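Local coordinates for adenine phosphoribosyltransferase (Leishmania donovani, PDB 1QB7), which probably catalyses the salvage of adenine, joining it to 5-phospho-alpha-D-ribose 1-diphosphate to give AMP and diphosphate, at residues L76-R81 with V141-D146; R27-V32 with F41-S46; P72-G77 with E94-L99. All coordinates share one frame; numbering follows the deposited sequence. Where two conformers were deposited one is given.

Interactions 1 and 3 lie on the two edges of strand 74-78, which runs between strands 140-145 and 97-100 of the central sheet. They share L76 and G77, and their centres are 9 Å apart. Interaction 2 is a separate hairpin, its centre 19 Å from that of interaction 1 and 27 Å from that of interaction 3. It still touches interaction 1 at the nucleotide site, where R81 NH1 packs 3.5 Å from F41 CZ. Adenine lies at this junction, bonded by A42 of interaction 2 and R81 of interaction 1, while D145 of interaction 1 and T153 belong to the magnesium site. Interactions 2 and 3 come no nearer than about 12 Å between nearest atoms.

Interaction 1: residues L76-R81 with V141-D146; sequences LGFDAR and VVLIDD
R81 and D146 meet through a salt bridge beyond the last ladder bond of the two strands. NE of R81 gives its hydrogen to D146 OD1 at 2.8 Å, with an N-H...O angle of 152°; it reaches the syn side of that oxygen, somewhat out of the carboxylate plane. R81 NE is also only 3.0 Å from D146 OD2, so it sits close to both carboxylate oxygens, the guanidinium and carboxylate turned 58° against each other. D146 sets its carboxylate between its own backbone N and carbonyl carbon (chi1 70°), pointing it at R81, whose chain bends at chi3, NE facing D146 while NH2 hydrogen-bonds the bound adenine. F78 and D145 cross at about a right angle. The ring's CD2 comes 3.4 Å from D145 OD2, obliquely, while I144 O lies over one ring face. F78 also touches T153, which shares the magnesium site with D145. D145 and D146 are the acidic pair of the PRPP-binding motif of type I phosphoribosyltransferases, which starts in the hydrophobic residues of strand 140-145; a cis peptide before A80 shapes the loop facing it, whose backbone holds a citrate, probably from the crystallisation liquor. Behind the site the strands are parallel. L76 N bonds to V142 O at 2.7 Å, I144 N returns to L76 O at 2.9 Å, and F78 N reaches I144 O at 3.0 Å. L76 CB rests on V141 CG1 at 3.6 Å, where both residues meet V161 of helix 152-163. I144 CG2 sits 3.7 Å from G77 CA.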
ATOM      1  N   LEU A  76      -0.139  11.879  -2.936  1.00 14.38           N
ATOM      2  CA  LEU A  76      -0.687  10.935  -3.911  1.00 14.55           C
ATOM      3  C   LEU A  76       0.318   9.802  -4.093  1.00 14.03           C
ATOM      4  O   LEU A  76       1.405  10.009  -4.632  1.00 16.11           O
ATOM      5  CB  LEU A  76      -0.970  11.632  -5.249  1.00 14.81           C
ATOM      6  CG  LEU A  76      -1.447  10.779  -6.442  1.00 15.92           C
ATOM      7  CD1 LEU A  76      -2.785  10.117  -6.157  1.00 15.65           C
ATOM      8  CD2 LEU A  76      -1.565  11.636  -7.684  1.00 16.31           C
ATOM      9  N   GLY A  77      -0.043   8.616  -3.615  1.00 13.95           N
ATOM     10  CA  GLY A  77       0.843   7.469  -3.703  1.00 12.25           C
ATOM     11  C   GLY A  77       0.471   6.494  -4.801  1.00 13.97           C
ATOM     12  O   GLY A  77      -0.716   6.278  -5.080  1.00 13.63           O
ATOM     13  N   PHE A  78       1.493   5.885  -5.401  1.00 13.28           N
ATOM     14  CA  PHE A  78       1.307   4.933  -6.495  1.00 13.25           C
ATOM     15  C   PHE A  78       1.079   3.504  -5.993  1.00 14.40           C
ATOM     16  O   PHE A  78       1.758   3.039  -5.080  1.00 13.76           O
ATOM     17  CB  PHE A  78       2.526   4.947  -7.431  1.00 14.58           C
ATOM     18  CG  PHE A  78       2.837   6.300  -8.036  1.00 13.44           C
ATOM     19  CD1 PHE A  78       2.055   7.417  -7.759  1.00 14.43           C
ATOM     20  CD2 PHE A  78       3.938   6.451  -8.873  1.00 13.83           C
ATOM     21  CE1 PHE A  78       2.368   8.666  -8.306  1.00 14.63           C
ATOM     22  CE2 PHE A  78       4.261   7.689  -9.425  1.00 13.28           C
ATOM     23  CZ  PHE A  78       3.476   8.799  -9.140  1.00 14.27           C
ATOM     24  N   ASP A  79       0.132   2.813  -6.625  1.00 14.75           N
ATOM     25  CA  ASP A  79      -0.219   1.431  -6.281  1.00 14.83           C
ATOM     26  C   ASP A  79       0.919   0.506  -6.735  1.00 14.85           C
ATOM     27  O   ASP A  79       1.289   0.531  -7.905  1.00 16.25           O
ATOM     28  CB  ASP A  79      -1.522   1.076  -7.008  1.00 14.83           C
ATOM     29  CG  ASP A  79      -2.094  -0.281  -6.611  1.00 16.61           C
ATOM     30  OD1 ASP A  79      -1.505  -1.008  -5.793  1.00 17.89           O
ATOM     31  OD2 ASP A  79      -3.175  -0.619  -7.124  1.00 15.76           O
ATOM     32  N   ALA A  80       1.504  -0.285  -5.829  1.00 14.89           N
ATOM     33  CA  ALA A  80       1.134  -0.354  -4.412  1.00 14.40           C
ATOM     34  C   ALA A  80       2.251   0.086  -3.471  1.00 12.37           C
ATOM     35  O   ALA A  80       2.009   0.353  -2.299  1.00 12.80           O
ATOM     36  CB  ALA A  80       0.733  -1.786  -4.059  1.00 14.56           C
ATOM     37  N   ARG A  81       3.473   0.166  -3.978  1.00 12.42           N
ATOM     38  CA  ARG A  81       4.598   0.516  -3.128  1.00 12.63           C
ATOM     39  C   ARG A  81       4.581   1.937  -2.562  1.00 12.54           C
ATOM     40  O   ARG A  81       5.155   2.189  -1.498  1.00 14.03           O
ATOM     41  CB  ARG A  81       5.906   0.135  -3.826  1.00 13.16           C
ATOM     42  CG  ARG A  81       5.860  -1.329  -4.295  1.00 13.01           C
ATOM     43  CD  ARG A  81       7.169  -1.862  -4.836  1.00 13.38           C
ATOM     44  NE  ARG A  81       7.708  -1.060  -5.927  1.00 18.47           N
ATOM     45  CZ  ARG A  81       8.185  -1.553  -7.068  1.00 20.40           C
ATOM     46  NH1 ARG A  81       8.144  -2.854  -7.311  1.00 18.66           N
ATOM     47  NH2 ARG A  81       8.669  -0.735  -7.990  1.00 17.79           N
ATOM     48  N   VAL A 141      -0.034  18.912  -4.572  1.00 17.11           N
ATOM     49  CA  VAL A 141       0.169  17.484  -4.392  1.00 16.11           C
ATOM     50  C   VAL A 141       1.584  16.944  -4.422  1.00 16.87           C
ATOM     51  O   VAL A 141       2.354  17.227  -5.338  1.00 18.48           O
ATOM     52  CB  VAL A 141      -0.633  16.714  -5.476  1.00 16.74           C
ATOM     53  CG1 VAL A 141      -0.680  15.225  -5.165  1.00 14.42           C
ATOM     54  CG2 VAL A 141      -2.033  17.300  -5.617  1.00 15.08           C
ATOM     55  N   VAL A 142       1.901  16.128  -3.423  1.00 16.84           N
ATOM     56  CA  VAL A 142       3.192  15.466  -3.345  1.00 15.32           C
ATOM     57  C   VAL A 142       2.969  14.048  -3.875  1.00 16.77           C
ATOM     58  O   VAL A 142       2.090  13.322  -3.392  1.00 16.80           O
ATOM     59  CB  VAL A 142       3.715  15.385  -1.899  1.00 15.18           C
ATOM     60  CG1 VAL A 142       4.971  14.515  -1.831  1.00 17.15           C
ATOM     61  CG2 VAL A 142       4.015  16.783  -1.379  1.00 15.12           C
ATOM     62  N   LEU A 143       3.702  13.701  -4.930  1.00 14.60           N
ATOM     63  CA  LEU A 143       3.633  12.374  -5.550  1.00 15.29           C
ATOM     64  C   LEU A 143       4.676  11.455  -4.910  1.00 14.97           C
ATOM     65  O   LEU A 143       5.821  11.854  -4.729  1.00 15.78           O
ATOM     66  CB  LEU A 143       3.866  12.486  -7.057  1.00 16.51           C
ATOM     67  CG  LEU A 143       2.736  13.011  -7.938  0.50 18.23           C
ATOM     68  CD1 LEU A 143       2.308  14.405  -7.530  0.50 19.75           C
ATOM     69  CD2 LEU A 143       3.206  12.987  -9.378  0.50 19.27           C
ATOM     70  N   ILE A 144       4.281  10.235  -4.552  1.00 14.10           N
ATOM     71  CA  ILE A 144       5.219   9.311  -3.915  1.00 12.41           C
ATOM     72  C   ILE A 144       5.136   7.850  -4.390  1.00 13.17           C
ATOM     73  O   ILE A 144       4.063   7.332  -4.688  1.00 13.94           O
ATOM     74  CB  ILE A 144       5.100   9.391  -2.349  1.00 11.87           C
ATOM     75  CG1 ILE A 144       6.239   8.627  -1.666  1.00 12.57           C
ATOM     76  CG2 ILE A 144       3.749   8.859  -1.886  1.00 12.28           C
ATOM     77  CD1 ILE A 144       6.385   8.934  -0.177  1.00 12.53           C
ATOM     78  N   ASP A 145       6.301   7.209  -4.462  1.00 14.59           N
ATOM     79  CA  ASP A 145       6.448   5.812  -4.868  1.00 12.58           C
ATOM     80  C   ASP A 145       7.818   5.408  -4.312  1.00 14.10           C
ATOM     81  O   ASP A 145       8.597   6.270  -3.899  1.00 14.15           O
ATOM     82  CB  ASP A 145       6.429   5.702  -6.402  1.00 14.59           C
ATOM     83  CG  ASP A 145       6.182   4.277  -6.901  1.00 13.91           C
ATOM     84  OD1 ASP A 145       5.882   3.370  -6.093  1.00 14.30           O
ATOM     85  OD2 ASP A 145       6.273   4.074  -8.126  1.00 16.46           O
ATOM     86  N   ASP A 146       8.133   4.120  -4.303  1.00 12.99           N
ATOM     87  CA  ASP A 146       9.416   3.700  -3.749  1.00 14.26           C
ATOM     88  C   ASP A 146      10.618   3.896  -4.663  1.00 13.85           C
ATOM     89  O   ASP A 146      11.643   4.426  -4.238  1.00 14.49           O
ATOM     90  CB  ASP A 146       9.352   2.253  -3.246  1.00 12.49           C
ATOM     91  CG  ASP A 146       9.243   1.237  -4.370  1.00 14.78           C
ATOM     92  OD1 ASP A 146       8.576   1.508  -5.391  1.00 14.65           O
ATOM     93  OD2 ASP A 146       9.823   0.147  -4.219  1.00 16.38           O
TER

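Interaction 2: residues R27-V32 with F41-S46; sequences RWYSPV and FADVSS. With ADE (adenine), chain C.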
ATOM      1  N   ARG A  27      18.119  -4.151  -0.058  1.00 17.16           N
ATOM      2  CA  ARG A  27      18.523  -5.444  -0.606  1.00 16.99           C
ATOM      3  C   ARG A  27      17.957  -5.510  -2.008  1.00 16.36           C
ATOM      4  O   ARG A  27      16.806  -5.133  -2.241  1.00 16.57           O
ATOM      5  CB  ARG A  27      17.985  -6.624   0.212  1.00 16.70           C
ATOM      6  CG  ARG A  27      18.640  -6.806   1.569  1.00 17.69           C
ATOM      7  CD  ARG A  27      20.126  -7.083   1.451  1.00 17.98           C
ATOM      8  NE  ARG A  27      20.757  -7.261   2.758  1.00 20.68           N
ATOM      9  CZ  ARG A  27      21.155  -6.271   3.556  1.00 19.43           C
ATOM     10  NH1 ARG A  27      21.009  -5.004   3.189  1.00 18.20           N
ATOM     11  NH2 ARG A  27      21.714  -6.555   4.724  1.00 21.68           N
ATOM     12  N   TRP A  28      18.797  -5.904  -2.956  1.00 16.85           N
ATOM     13  CA  TRP A  28      18.364  -6.042  -4.339  1.00 17.68           C
ATOM     14  C   TRP A  28      18.517  -7.498  -4.759  1.00 17.79           C
ATOM     15  O   TRP A  28      19.320  -8.246  -4.186  1.00 17.39           O
ATOM     16  CB  TRP A  28      19.139  -5.103  -5.272  1.00 17.51           C
ATOM     17  CG  TRP A  28      20.621  -5.339  -5.345  1.00 18.61           C
ATOM     18  CD1 TRP A  28      21.594  -4.628  -4.706  1.00 18.28           C
ATOM     19  CD2 TRP A  28      21.299  -6.318  -6.148  1.00 19.92           C
ATOM     20  NE1 TRP A  28      22.836  -5.095  -5.065  1.00 17.92           N
ATOM     21  CE2 TRP A  28      22.683  -6.131  -5.948  1.00 19.43           C
ATOM     22  CE3 TRP A  28      20.868  -7.330  -7.021  1.00 21.03           C
ATOM     23  CZ2 TRP A  28      23.646  -6.921  -6.590  1.00 20.64           C
ATOM     24  CZ3 TRP A  28      21.826  -8.117  -7.661  1.00 21.94           C
ATOM     25  CH2 TRP A  28      23.200  -7.905  -7.440  1.00 21.38           C
ATOM     26  N   TYR A  29      17.738  -7.896  -5.757  1.00 17.38           N
ATOM     27  CA  TYR A  29      17.756  -9.270  -6.241  1.00 19.74           C
ATOM     28  C   TYR A  29      17.888  -9.327  -7.752  1.00 20.04           C
ATOM     29  O   TYR A  29      17.342  -8.481  -8.459  1.00 21.09           O
ATOM     30  CB  TYR A  29      16.462  -9.992  -5.829  1.00 19.09           C
ATOM     31  CG  TYR A  29      16.253 -10.072  -4.337  1.00 17.66           C
ATOM     32  CD1 TYR A  29      15.754  -8.978  -3.623  1.00 17.52           C
ATOM     33  CD2 TYR A  29      16.584 -11.228  -3.630  1.00 16.98           C
ATOM     34  CE1 TYR A  29      15.598  -9.032  -2.247  1.00 15.83           C
ATOM     35  CE2 TYR A  29      16.426 -11.292  -2.249  1.00 17.69           C
ATOM     36  CZ  TYR A  29      15.937 -10.188  -1.568  1.00 16.14           C
ATOM     37  OH  TYR A  29      15.807 -10.232  -0.208  1.00 19.03           O
ATOM     38  N   SER A  30      18.617 -10.328  -8.239  1.00 22.22           N
ATOM     39  CA  SER A  30      18.800 -10.513  -9.675  1.00 22.58           C
ATOM     40  C   SER A  30      17.547 -11.222 -10.203  1.00 21.77           C
ATOM     41  O   SER A  30      16.754 -11.738  -9.421  1.00 20.62           O
ATOM     42  CB  SER A  30      20.075 -11.318  -9.955  1.00 21.85           C
ATOM     43  OG  SER A  30      20.011 -12.609  -9.386  1.00 25.70           O
ATOM     44  N   PRO A  31      17.349 -11.246 -11.532  1.00 23.76           N
ATOM     45  CA  PRO A  31      16.186 -11.878 -12.168  1.00 24.29           C
ATOM     46  C   PRO A  31      15.688 -13.213 -11.619  1.00 24.98           C
ATOM     47  O   PRO A  31      14.507 -13.350 -11.318  1.00 25.83           O
ATOM     48  CB  PRO A  31      16.622 -11.990 -13.622  1.00 25.03           C
ATOM     49  CG  PRO A  31      17.392 -10.716 -13.807  1.00 24.70           C
ATOM     50  CD  PRO A  31      18.252 -10.687 -12.558  1.00 25.02           C
ATOM     51  N   VAL A  32      16.582 -14.184 -11.467  1.00 25.59           N
ATOM     52  CA  VAL A  32      16.196 -15.506 -10.975  1.00 27.15           C
ATOM     53  C   VAL A  32      15.608 -15.484  -9.560  1.00 27.27           C
ATOM     54  O   VAL A  32      14.931 -16.432  -9.149  1.00 26.83           O
ATOM     55  CB  VAL A  32      17.382 -16.496 -11.054  1.00 27.35           C
ATOM     56  CG1 VAL A  32      18.487 -16.082 -10.113  1.00 29.53           C
ATOM     57  CG2 VAL A  32      16.919 -17.906 -10.761  1.00 33.35           C
ATOM     58  N   PHE A  41      16.746  -5.678  -8.832  1.00 20.76           N
ATOM     59  CA  PHE A  41      15.423  -5.279  -8.363  1.00 18.40           C
ATOM     60  C   PHE A  41      15.525  -4.887  -6.888  1.00 16.88           C
ATOM     61  O   PHE A  41      15.752  -5.749  -6.040  1.00 17.76           O
ATOM     62  CB  PHE A  41      14.443  -6.445  -8.547  1.00 17.13           C
ATOM     63  CG  PHE A  41      13.033  -6.127  -8.134  1.00 19.02           C
ATOM     64  CD1 PHE A  41      12.607  -6.341  -6.821  1.00 18.90           C
ATOM     65  CD2 PHE A  41      12.125  -5.611  -9.050  1.00 18.80           C
ATOM     66  CE1 PHE A  41      11.304  -6.048  -6.432  1.00 16.96           C
ATOM     67  CE2 PHE A  41      10.821  -5.316  -8.667  1.00 20.95           C
ATOM     68  CZ  PHE A  41      10.414  -5.536  -7.353  1.00 18.10           C
ATOM     69  N   ALA A  42      15.386  -3.595  -6.588  1.00 15.50           N
ATOM     70  CA  ALA A  42      15.473  -3.105  -5.211  1.00 16.11           C
ATOM     71  C   ALA A  42      14.182  -3.390  -4.447  1.00 16.84           C
ATOM     72  O   ALA A  42      13.167  -2.736  -4.665  1.00 18.63           O
ATOM     73  CB  ALA A  42      15.784  -1.625  -5.194  1.00 15.88           C
ATOM     74  N   ASP A  43      14.251  -4.352  -3.534  1.00 15.25           N
ATOM     75  CA  ASP A  43      13.106  -4.791  -2.739  1.00 15.78           C
ATOM     76  C   ASP A  43      12.614  -3.797  -1.668  1.00 14.32           C
ATOM     77  O   ASP A  43      13.322  -3.499  -0.701  1.00 13.56           O
ATOM     78  CB  ASP A  43      13.457  -6.143  -2.108  1.00 16.11           C
ATOM     79  CG  ASP A  43      12.278  -6.810  -1.428  1.00 16.86           C
ATOM     80  OD1 ASP A  43      11.121  -6.394  -1.629  1.00 15.19           O
ATOM     81  OD2 ASP A  43      12.526  -7.773  -0.683  1.00 18.92           O
ATOM     82  N   VAL A  44      11.378  -3.325  -1.827  1.00 14.76           N
ATOM     83  CA  VAL A  44      10.798  -2.381  -0.878  1.00 13.33           C
ATOM     84  C   VAL A  44      10.650  -3.014   0.516  1.00 12.66           C
ATOM     85  O   VAL A  44      10.659  -2.320   1.532  1.00 12.54           O
ATOM     86  CB  VAL A  44       9.444  -1.829  -1.397  1.00 12.83           C
ATOM     87  CG1 VAL A  44       8.354  -2.888  -1.308  1.00 11.96           C
ATOM     88  CG2 VAL A  44       9.063  -0.563  -0.641  1.00 12.18           C
ATOM     89  N   SER A  45      10.573  -4.343   0.560  1.00 13.12           N
ATOM     90  CA  SER A  45      10.451  -5.058   1.831  1.00 13.47           C
ATOM     91  C   SER A  45      11.682  -4.882   2.708  1.00 13.23           C
ATOM     92  O   SER A  45      11.577  -4.917   3.930  1.00 13.65           O
ATOM     93  CB  SER A  45      10.205  -6.551   1.606  1.00 13.23           C
ATOM     94  OG  SER A  45       8.915  -6.776   1.075  1.00 18.49           O
ATOM     95  N   SER A  46      12.853  -4.722   2.093  1.00 13.57           N
ATOM     96  CA  SER A  46      14.079  -4.529   2.865  1.00 13.52           C
ATOM     97  C   SER A  46      14.006  -3.197   3.619  1.00 14.48           C
ATOM     98  O   SER A  46      14.724  -2.983   4.592  1.00 16.69           O
ATOM     99  CB  SER A  46      15.313  -4.567   1.958  1.00 10.77           C
ATOM    100  OG  SER A  46      15.288  -3.516   1.021  1.00 13.48           O
TER
HETATM  101  N9  ADE C 300      11.974  -1.017 -12.136  0.50 34.88           N
HETATM  102  C8  ADE C 300      10.794  -1.130 -11.507  0.50 35.09           C
HETATM  103  N7  ADE C 300      10.904  -1.464 -10.217  0.50 34.87           N
HETATM  104  C5  ADE C 300      12.259  -1.567 -10.024  0.50 34.38           C
HETATM  105  C6  ADE C 300      13.039  -1.885  -8.906  0.50 34.99           C
HETATM  106  N6  ADE C 300      12.493  -2.165  -7.724  0.50 34.66           N
HETATM  107  N1  ADE C 300      14.388  -1.894  -9.081  0.50 34.67           N
HETATM  108  C2  ADE C 300      14.906  -1.608 -10.281  0.50 34.12           C
HETATM  109  N3  ADE C 300      14.260  -1.295 -11.409  0.50 32.93           N
HETATM  110  C4  ADE C 300      12.928  -1.295 -11.197  0.50 33.79           C
HETATM  111  O   HOH W   1      14.784  -8.062   0.926  1.00 17.27           O
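The hydroxyl of Y29 and the carboxylate of D43 are bridged by a water. The water lies 2.7 Å from Y29 OH, in the plane of the ring at its edge, and donates to D43 OD2 at 2.8 Å. The phenol ring also presents its CE1 edge to D43 CB at 3.6 Å, and the ring and carboxylate are turned 67° apart. The other carboxylate oxygen, D43 OD1, takes S45 N from above the carboxylate plane, a capping bond at the turn that leads into the helix. S46 OG donates to D43 O and accepts a weak bond from R27 N. Between the strands, Y29 and F41 form a hydrogen-bonded antiparallel pair: Y29 N to F41 O and F41 N to Y29 O. D43 N adds a third bond, to R27 O at 3.0 Å, past the non-hydrogen-bonded pair W28 and A42. Anti to its backbone N (chi1 -178°), the F41 side chain carries its ring to adenine, where N6 stands 3.6 Å above one face, offset toward the rim. The backbone of A42 reads the base: its N donates to adenine N1 at 3.2 Å, and adenine N6 donates back to A42 O at 3.2 Å. Recognition of a purine edge by backbone groups beside an aromatic ring is characteristic of the hood that covers the base in type I phosphoribosyltransferases, here the adenine pocket.

Interaction 3: residues P72-G77 with E94-L99; sequences PTHILG and EIPFVL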
ATOM      1  N   PRO A  72       2.050  21.349   1.427  1.00 23.65           N
ATOM      2  CA  PRO A  72       1.303  20.439   0.550  1.00 22.08           C
ATOM      3  C   PRO A  72      -0.107  20.229   1.114  1.00 20.20           C
ATOM      4  O   PRO A  72      -0.314  20.295   2.325  1.00 20.89           O
ATOM      5  CB  PRO A  72       2.116  19.145   0.630  1.00 20.66           C
ATOM      6  CG  PRO A  72       3.502  19.624   0.945  1.00 22.02           C
ATOM      7  CD  PRO A  72       3.250  20.690   1.968  1.00 21.89           C
ATOM      8  N   THR A  73      -1.068  19.995   0.232  1.00 18.50           N
ATOM      9  CA  THR A  73      -2.449  19.778   0.643  1.00 16.97           C
ATOM     10  C   THR A  73      -2.836  18.311   0.525  1.00 16.88           C
ATOM     11  O   THR A  73      -3.780  17.859   1.171  1.00 15.89           O
ATOM     12  CB  THR A  73      -3.433  20.614  -0.216  1.00 15.74           C
ATOM     13  OG1 THR A  73      -3.350  20.208  -1.586  1.00 17.45           O
ATOM     14  CG2 THR A  73      -3.103  22.094  -0.125  1.00 16.51           C
ATOM     15  N   HIS A  74      -2.088  17.566  -0.291  1.00 16.10           N
ATOM     16  CA  HIS A  74      -2.368  16.148  -0.533  1.00 16.66           C
ATOM     17  C   HIS A  74      -1.100  15.341  -0.820  1.00 15.31           C
ATOM     18  O   HIS A  74      -0.112  15.870  -1.335  1.00 15.04           O
ATOM     19  CB  HIS A  74      -3.251  15.973  -1.791  1.00 16.20           C
ATOM     20  CG  HIS A  74      -4.602  16.622  -1.719  1.00 17.77           C
ATOM     21  ND1 HIS A  74      -4.798  17.969  -1.937  1.00 19.15           N
ATOM     22  CD2 HIS A  74      -5.834  16.091  -1.524  1.00 17.10           C
ATOM     23  CE1 HIS A  74      -6.089  18.238  -1.879  1.00 17.92           C
ATOM     24  NE2 HIS A  74      -6.739  17.116  -1.630  1.00 15.93           N
ATOM     25  N   ILE A  75      -1.160  14.047  -0.513  1.00 15.48           N
ATOM     26  CA  ILE A  75      -0.072  13.110  -0.815  1.00 15.19           C
ATOM     27  C   ILE A  75      -0.741  12.107  -1.774  1.00 14.82           C
ATOM     28  O   ILE A  75      -1.830  11.605  -1.487  1.00 13.45           O
ATOM     29  CB  ILE A  75       0.418  12.310   0.422  1.00 14.60           C
ATOM     30  CG1 ILE A  75       0.922  13.237   1.542  1.00 16.17           C
ATOM     31  CG2 ILE A  75       1.487  11.310  -0.006  1.00 13.41           C
ATOM     32  CD1 ILE A  75       2.209  13.948   1.259  1.00 17.08           C
ATOM     33  N   LEU A  76      -0.139  11.879  -2.936  1.00 14.38           N
ATOM     34  CA  LEU A  76      -0.687  10.935  -3.911  1.00 14.55           C
ATOM     35  C   LEU A  76       0.318   9.802  -4.093  1.00 14.03           C
ATOM     36  O   LEU A  76       1.405  10.009  -4.632  1.00 16.11           O
ATOM     37  CB  LEU A  76      -0.970  11.632  -5.249  1.00 14.81           C
ATOM     38  CG  LEU A  76      -1.447  10.779  -6.442  1.00 15.92           C
ATOM     39  CD1 LEU A  76      -2.785  10.117  -6.157  1.00 15.65           C
ATOM     40  CD2 LEU A  76      -1.565  11.636  -7.684  1.00 16.31           C
ATOM     41  N   GLY A  77      -0.043   8.616  -3.615  1.00 13.95           N
ATOM     42  CA  GLY A  77       0.843   7.469  -3.703  1.00 12.25           C
ATOM     43  C   GLY A  77       0.471   6.494  -4.801  1.00 13.97           C
ATOM     44  O   GLY A  77      -0.716   6.278  -5.080  1.00 13.63           O
ATOM     45  N   GLU A  94      -1.531  15.577   8.610  1.00 19.47           N
ATOM     46  CA  GLU A  94      -2.978  15.723   8.720  1.00 19.95           C
ATOM     47  C   GLU A  94      -3.604  16.209   7.413  1.00 20.07           C
ATOM     48  O   GLU A  94      -4.417  17.139   7.402  1.00 20.42           O
ATOM     49  CB  GLU A  94      -3.341  16.643   9.891  1.00 20.10           C
ATOM     50  CG  GLU A  94      -2.831  16.122  11.230  1.00 25.12           C
ATOM     51  CD  GLU A  94      -3.197  17.006  12.414  1.00 29.67           C
ATOM     52  OE1 GLU A  94      -3.536  18.193  12.209  1.00 30.46           O
ATOM     53  OE2 GLU A  94      -3.135  16.507  13.559  1.00 32.59           O
ATOM     54  N   ILE A  95      -3.174  15.603   6.305  1.00 18.25           N
ATOM     55  CA  ILE A  95      -3.697  15.923   4.978  1.00 16.64           C
ATOM     56  C   ILE A  95      -4.137  14.606   4.327  1.00 15.96           C
ATOM     57  O   ILE A  95      -3.735  13.522   4.765  1.00 14.75           O
ATOM     58  CB  ILE A  95      -2.659  16.669   4.080  1.00 16.23           C
ATOM     59  CG1 ILE A  95      -1.379  15.840   3.914  1.00 15.88           C
ATOM     60  CG2 ILE A  95      -2.358  18.054   4.659  1.00 14.93           C
ATOM     61  CD1 ILE A  95      -0.358  16.468   2.990  1.00 13.75           C
ATOM     62  N   PRO A  96      -5.002  14.679   3.304  1.00 15.03           N
ATOM     63  CA  PRO A  96      -5.495  13.481   2.613  1.00 15.06           C
ATOM     64  C   PRO A  96      -4.432  12.663   1.881  1.00 15.80           C
ATOM     65  O   PRO A  96      -3.432  13.208   1.398  1.00 17.00           O
ATOM     66  CB  PRO A  96      -6.479  14.062   1.585  1.00 12.93           C
ATOM     67  CG  PRO A  96      -6.921  15.332   2.197  1.00 13.04           C
ATOM     68  CD  PRO A  96      -5.642  15.886   2.756  1.00 13.75           C
ATOM     69  N   PHE A  97      -4.625  11.346   1.848  1.00 14.19           N
ATOM     70  CA  PHE A  97      -3.742  10.481   1.086  1.00 13.51           C
ATOM     71  C   PHE A  97      -4.625   9.941  -0.031  1.00 13.15           C
ATOM     72  O   PHE A  97      -5.628   9.273   0.231  1.00 13.03           O
ATOM     73  CB  PHE A  97      -3.158   9.312   1.890  1.00 13.31           C
ATOM     74  CG  PHE A  97      -2.352   8.355   1.037  1.00 11.90           C
ATOM     75  CD1 PHE A  97      -1.077   8.699   0.596  1.00 12.43           C
ATOM     76  CD2 PHE A  97      -2.903   7.151   0.602  1.00 12.35           C
ATOM     77  CE1 PHE A  97      -0.367   7.864  -0.265  1.00 13.08           C
ATOM     78  CE2 PHE A  97      -2.202   6.311  -0.257  1.00 11.93           C
ATOM     79  CZ  PHE A  97      -0.932   6.671  -0.692  1.00 13.19           C
ATOM     80  N   VAL A  98      -4.275  10.294  -1.263  1.00 13.78           N
ATOM     81  CA  VAL A  98      -5.014   9.862  -2.445  1.00 13.47           C
ATOM     82  C   VAL A  98      -4.285   8.689  -3.122  1.00 13.15           C
ATOM     83  O   VAL A  98      -3.053   8.624  -3.124  1.00 13.15           O
ATOM     84  CB  VAL A  98      -5.215  11.045  -3.433  1.00 13.73           C
ATOM     85  CG1 VAL A  98      -6.070  10.617  -4.621  1.00 13.50           C
ATOM     86  CG2 VAL A  98      -5.865  12.228  -2.712  1.00 12.50           C
ATOM     87  N   LEU A  99      -5.057   7.763  -3.684  1.00 12.46           N
ATOM     88  CA  LEU A  99      -4.506   6.575  -4.330  1.00 13.51           C
ATOM     89  C   LEU A  99      -4.535   6.613  -5.853  1.00 12.21           C
ATOM     90  O   LEU A  99      -5.575   6.879  -6.452  1.00 13.62           O
ATOM     91  CB  LEU A  99      -5.294   5.331  -3.898  1.00 14.45           C
ATOM     92  CG  LEU A  99      -5.298   4.801  -2.466  1.00 16.54           C
ATOM     93  CD1 LEU A  99      -5.882   5.799  -1.488  1.00 16.84           C
ATOM     94  CD2 LEU A  99      -6.113   3.526  -2.448  1.00 17.67           C
TER
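Strands 74-78 and 97-100, linked through helix 86-93, form a beta-alpha-beta crossover at one side of the central sheet. I75 N bonds to P96 O at 3.1 Å, V98 N to I75 O at 2.8 Å, and G77 N to V98 O at 3.0 Å, the strand axes lying 30° apart. On the face that packs against A90 of the helix, the F97 side chain runs anti to its backbone N (chi1 174°) and crosses the I75 side chain at about a right angle. I75 CG2 meets the ring edge in plane, 3.7 Å from F97 CD1. Farther along, F97 CE1 and CZ settle against the backbone of G77, which has no side chain, CE1 lying 3.4 Å from G77 N. On the other face L76 CD1 packs on V98 CG1 at 3.7 Å. V98 turns its CG2 to H74, whose CD2 also approaches P96 CB obliquely at 3.8 Å. H74 ND1 is hydrogen-bonded at 2.7 Å to T73 OG1, which also meets R140 N; the bond limits the turn of the imidazole. F97 O is hydrogen-bonded to T48 OG1 of the second subunit, which meets this outermost strand of the chain's sheet. Across the contact every hydrogen bond is backbone to backbone and side chain meets side chain through carbon atoms, so register comes from the peptide groups and close fit from hydrophobic packing.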